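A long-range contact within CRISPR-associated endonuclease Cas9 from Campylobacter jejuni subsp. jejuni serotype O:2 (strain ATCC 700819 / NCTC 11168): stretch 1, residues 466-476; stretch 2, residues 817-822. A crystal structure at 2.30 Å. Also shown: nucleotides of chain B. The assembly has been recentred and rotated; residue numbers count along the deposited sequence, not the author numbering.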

# COMPACT_ATOMS: atom_id res chain seq x y z
N ARG A 466 14.81 15.50 -3.68
CA ARG A 466 15.62 15.54 -4.90
C ARG A 466 15.21 16.70 -5.79
O ARG A 466 16.07 17.41 -6.33
CB ARG A 466 15.49 14.22 -5.66
CG ARG A 466 16.01 14.29 -7.08
CD ARG A 466 15.96 12.94 -7.77
NE ARG A 466 16.47 13.03 -9.14
CZ ARG A 466 15.71 13.24 -10.21
NH1 ARG A 466 14.40 13.38 -10.07
NH2 ARG A 466 16.26 13.31 -11.41
N LYS A 467 13.90 16.92 -5.95
CA LYS A 467 13.43 18.00 -6.82
C LYS A 467 13.90 19.36 -6.32
O LYS A 467 14.37 20.19 -7.10
CB LYS A 467 11.91 17.95 -6.92
CG LYS A 467 11.31 19.10 -7.72
CD LYS A 467 9.79 18.98 -7.82
CE LYS A 467 9.39 17.71 -8.54
NZ LYS A 467 7.93 17.69 -8.84
N VAL A 468 13.79 19.60 -5.01
CA VAL A 468 14.21 20.88 -4.45
C VAL A 468 15.72 21.04 -4.54
O VAL A 468 16.23 22.11 -4.90
CB VAL A 468 13.71 21.02 -3.00
CG1 VAL A 468 14.29 22.27 -2.35
CG2 VAL A 468 12.19 21.08 -2.97
N LEU A 469 16.47 19.97 -4.23
CA LEU A 469 17.92 20.04 -4.29
C LEU A 469 18.41 20.31 -5.71
O LEU A 469 19.25 21.18 -5.94
CB LEU A 469 18.54 18.75 -3.75
CG LEU A 469 20.04 18.55 -4.00
CD1 LEU A 469 20.87 19.62 -3.31
CD2 LEU A 469 20.48 17.16 -3.57
N ASN A 470 17.87 19.56 -6.68
CA ASN A 470 18.31 19.74 -8.06
C ASN A 470 17.92 21.10 -8.61
O ASN A 470 18.65 21.67 -9.44
CB ASN A 470 17.75 18.62 -8.95
CG ASN A 470 18.46 17.29 -8.72
OD1 ASN A 470 19.54 17.26 -8.15
ND2 ASN A 470 17.85 16.21 -9.18
N ALA A 471 16.79 21.65 -8.17
CA ALA A 471 16.42 23.01 -8.56
C ALA A 471 17.42 24.03 -8.02
O ALA A 471 17.78 24.98 -8.72
CB ALA A 471 15.01 23.34 -8.09
N LEU A 472 17.87 23.84 -6.78
CA LEU A 472 18.89 24.72 -6.22
C LEU A 472 20.21 24.57 -6.96
O LEU A 472 20.90 25.57 -7.21
CB LEU A 472 19.07 24.43 -4.73
CG LEU A 472 17.92 24.85 -3.82
CD1 LEU A 472 18.07 24.24 -2.43
CD2 LEU A 472 17.84 26.37 -3.73
N LEU A 473 20.58 23.34 -7.31
CA LEU A 473 21.81 23.11 -8.05
C LEU A 473 21.77 23.79 -9.41
O LEU A 473 22.77 24.36 -9.86
CB LEU A 473 22.07 21.61 -8.20
CG LEU A 473 22.36 20.84 -6.92
CD1 LEU A 473 22.46 19.34 -7.19
CD2 LEU A 473 23.64 21.34 -6.26
N LYS A 474 20.61 23.76 -10.07
CA LYS A 474 20.49 24.44 -11.36
C LYS A 474 20.56 25.95 -11.21
O LYS A 474 21.05 26.64 -12.11
CB LYS A 474 19.18 24.04 -12.05
CG LYS A 474 19.17 24.33 -13.54
CD LYS A 474 17.91 25.07 -13.97
CE LYS A 474 16.68 24.17 -13.94
NZ LYS A 474 16.74 23.11 -14.99
N LYS A 475 20.09 26.48 -10.08
CA LYS A 475 20.02 27.93 -9.91
C LYS A 475 21.35 28.52 -9.48
O LYS A 475 21.72 29.61 -9.93
CB LYS A 475 18.92 28.29 -8.90
CG LYS A 475 18.55 29.77 -8.85
CD LYS A 475 17.50 30.03 -7.77
CE LYS A 475 17.11 31.50 -7.69
NZ LYS A 475 16.08 31.88 -8.70
N TYR A 476 22.10 27.83 -8.62
CA TYR A 476 23.32 28.38 -8.04
C TYR A 476 24.58 27.59 -8.32
O TYR A 476 25.67 28.07 -8.01
CB TYR A 476 23.17 28.52 -6.51
CG TYR A 476 21.98 29.35 -6.08
CD1 TYR A 476 22.00 30.74 -6.17
CD2 TYR A 476 20.84 28.75 -5.56
CE1 TYR A 476 20.92 31.50 -5.77
CE2 TYR A 476 19.75 29.51 -5.16
CZ TYR A 476 19.80 30.88 -5.27
OH TYR A 476 18.72 31.63 -4.86
N SER A 817 7.27 27.33 -9.07
CA SER A 817 8.37 26.38 -9.14
C SER A 817 8.53 25.70 -7.78
O SER A 817 7.86 26.04 -6.80
CB SER A 817 9.65 27.08 -9.57
OG SER A 817 10.17 27.89 -8.53
N ALA A 818 9.44 24.73 -7.71
CA ALA A 818 9.65 24.04 -6.44
C ALA A 818 10.34 24.92 -5.41
O ALA A 818 10.31 24.60 -4.22
CB ALA A 818 10.47 22.76 -6.66
N LEU A 819 10.96 26.02 -5.84
CA LEU A 819 11.66 26.93 -4.95
C LEU A 819 10.84 28.15 -4.57
O LEU A 819 11.35 29.05 -3.89
CB LEU A 819 12.98 27.38 -5.60
CG LEU A 819 13.95 26.29 -6.04
CD1 LEU A 819 15.26 26.90 -6.52
CD2 LEU A 819 14.20 25.30 -4.91
N GLY A 820 9.58 28.22 -5.00
CA GLY A 820 8.73 29.35 -4.68
C GLY A 820 8.70 30.45 -5.72
O GLY A 820 8.12 31.51 -5.45
N GLU A 821 9.29 30.24 -6.89
CA GLU A 821 9.24 31.24 -7.95
C GLU A 821 7.88 31.20 -8.64
O GLU A 821 7.38 30.13 -8.98
CB GLU A 821 10.36 31.00 -8.96
CG GLU A 821 11.72 30.76 -8.33
CD GLU A 821 12.73 30.21 -9.31
OE1 GLU A 821 13.45 31.02 -9.93
OE2 GLU A 821 12.79 28.97 -9.46
N VAL A 822 7.30 32.38 -8.86
CA VAL A 822 5.96 32.51 -9.42
C VAL A 822 6.08 33.01 -10.85
O VAL A 822 6.69 34.06 -11.10
CB VAL A 822 5.08 33.45 -8.57
CG1 VAL A 822 3.77 33.74 -9.29
CG2 VAL A 822 4.83 32.84 -7.20
P U B 74 13.58 13.49 -13.72
OP1 U B 74 15.02 13.82 -13.88
OP2 U B 74 12.85 13.99 -12.52
O5' U B 74 12.79 13.99 -15.01
C5' U B 74 13.22 13.62 -16.32
C4' U B 74 12.15 13.88 -17.35
O4' U B 74 10.94 13.16 -17.00
C3' U B 74 11.69 15.33 -17.48
O3' U B 74 12.56 16.10 -18.30
C2' U B 74 10.29 15.19 -18.06
O2' U B 74 10.33 15.03 -19.47
C1' U B 74 9.80 13.88 -17.43
N1 U B 74 8.90 14.10 -16.28
C2 U B 74 7.56 14.32 -16.56
O2 U B 74 7.12 14.36 -17.69
N3 U B 74 6.76 14.51 -15.46
C4 U B 74 7.15 14.49 -14.14
O4 U B 74 6.31 14.68 -13.25
C5 U B 74 8.54 14.25 -13.93
C6 U B 74 9.35 14.07 -14.98
P C B 77 8.39 25.77 -13.17
OP1 C B 77 8.28 27.21 -12.83
OP2 C B 77 9.41 24.94 -12.46
O5' C B 77 6.99 25.07 -12.91
C5' C B 77 6.90 23.69 -12.61
C4' C B 77 5.47 23.23 -12.67
O4' C B 77 4.93 23.50 -13.98
C3' C B 77 5.21 21.75 -12.45
O3' C B 77 5.15 21.44 -11.07
C2' C B 77 3.89 21.52 -13.17
O2' C B 77 2.80 21.82 -12.32
C1' C B 77 3.93 22.57 -14.29
N1 C B 77 4.18 22.02 -15.64
C2 C B 77 3.09 21.50 -16.34
O2 C B 77 1.97 21.49 -15.80
N3 C B 77 3.28 21.02 -17.59
C4 C B 77 4.50 21.06 -18.14
N4 C B 77 4.63 20.57 -19.37
C5 C B 77 5.62 21.59 -17.44
C6 C B 77 5.42 22.07 -16.21
P G B 73 10.91 11.11 -9.15
OP1 G B 73 12.15 11.69 -8.58
OP2 G B 73 9.62 11.84 -9.02
O5' G B 73 11.13 10.86 -10.71
C5' G B 73 12.32 10.25 -11.19
C4' G B 73 12.25 10.03 -12.68
O4' G B 73 11.05 9.29 -13.01
C3' G B 73 12.17 11.28 -13.54
O3' G B 73 13.43 11.89 -13.76
C2' G B 73 11.53 10.75 -14.82
O2' G B 73 12.49 10.10 -15.63
C1' G B 73 10.56 9.70 -14.27
N9 G B 73 9.20 10.23 -14.11
C8 G B 73 8.57 10.58 -12.94
N7 G B 73 7.36 11.02 -13.12
C5 G B 73 7.17 10.97 -14.50
C6 G B 73 6.06 11.33 -15.30
O6 G B 73 4.96 11.78 -14.93
N1 G B 73 6.30 11.12 -16.65
C2 G B 73 7.47 10.63 -17.17
N2 G B 73 7.52 10.49 -18.51
N3 G B 73 8.52 10.29 -16.44
C4 G B 73 8.30 10.49 -15.12

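What does the first residue of stretch 1 do, if it does not reach the other stretch? Arg-466 lies out of reach of residues 817-822 and turns instead to the RNA backbone of chain B. Its guanidinium grips the phosphate of U74 with two well-aligned hydrogen bonds, from NH2 to OP1 at 2.8 Å and from NH1 to OP2 at 3.0 Å, so that two nitrogens meet two oxygens of one phosphate. A weak hydrogen bond from Arg-466 NH1 to OP1 of G73, at 3.2 Å, adds the neighbouring phosphate. One residue on, Lys-467 makes the first contact with stretch 2, and it does so with the aliphatic part of its side chain: CG lies 3.9 Å from CB of Ala-818, while the NZ is hydrogen-bonded elsewhere in the structure.

How close do the two backbones come? The nearest CA atoms are those of Val-468 and Ala-818, 5.9 Å apart, and the CA-to-CB bond of Ala-818 points toward the helix. Val-468 points sideways, yet it touches two residues of the loop. Its CG2 is 4.4 Å from CB of Ala-818, a loose apolar contact, and its CG1 is 4.0 Å from CD2 of Leu-819. Leu-469 and Asn-470 then take no part, Leu-469 because its CA-to-CB bond points away and Asn-470 because it is out of reach.

Where does Leu-819 fit against the helix? The next turn brings Ala-471, which points toward the loop and whose CB sits 3.7 Å from CG of Leu-819. Leu-472 sets out sideways, but its end comes nearer, and its CD2 packs 3.8 Å from CD1 of Leu-819. Leu-819 itself leaves its backbone sideways and bends its end to the helix, touching Val-468, Ala-471, Leu-472 and Lys-475. It accordingly has the largest area covered by the other stretch, 102 Å² out of a summed 322 Å².

What closes the contact at the far end? Leu-473 and Lys-474 are out of reach, but Lys-475 points toward the loop and contributes in two ways. Its CD lies 4.0 Å from CD1 of Leu-819, and its NZ donates a hydrogen bond to OE1 of Glu-821 at 3.0 Å, within a salt bridge. This is the only hydrogen bond across the two stretches; the remaining side-chain contacts are apolar packing.

How is the loop held in shape to present these groups? Ser-817 to Gly-820 form a type I beta turn, and Ser-817 N bonds to Glu-821 O at 2.8 Å. The Ser-817 OG accepts from Glu-821 N at 3.0 Å and donates to Glu-821 OE2 at 3.0 Å, tying down the carboxylate whose other oxygen meets Lys-475. Gly-820 has phi/psi of 94/9, where a CB would be jammed against the preceding carbonyl oxygen, so the backbone itself calls for glycine.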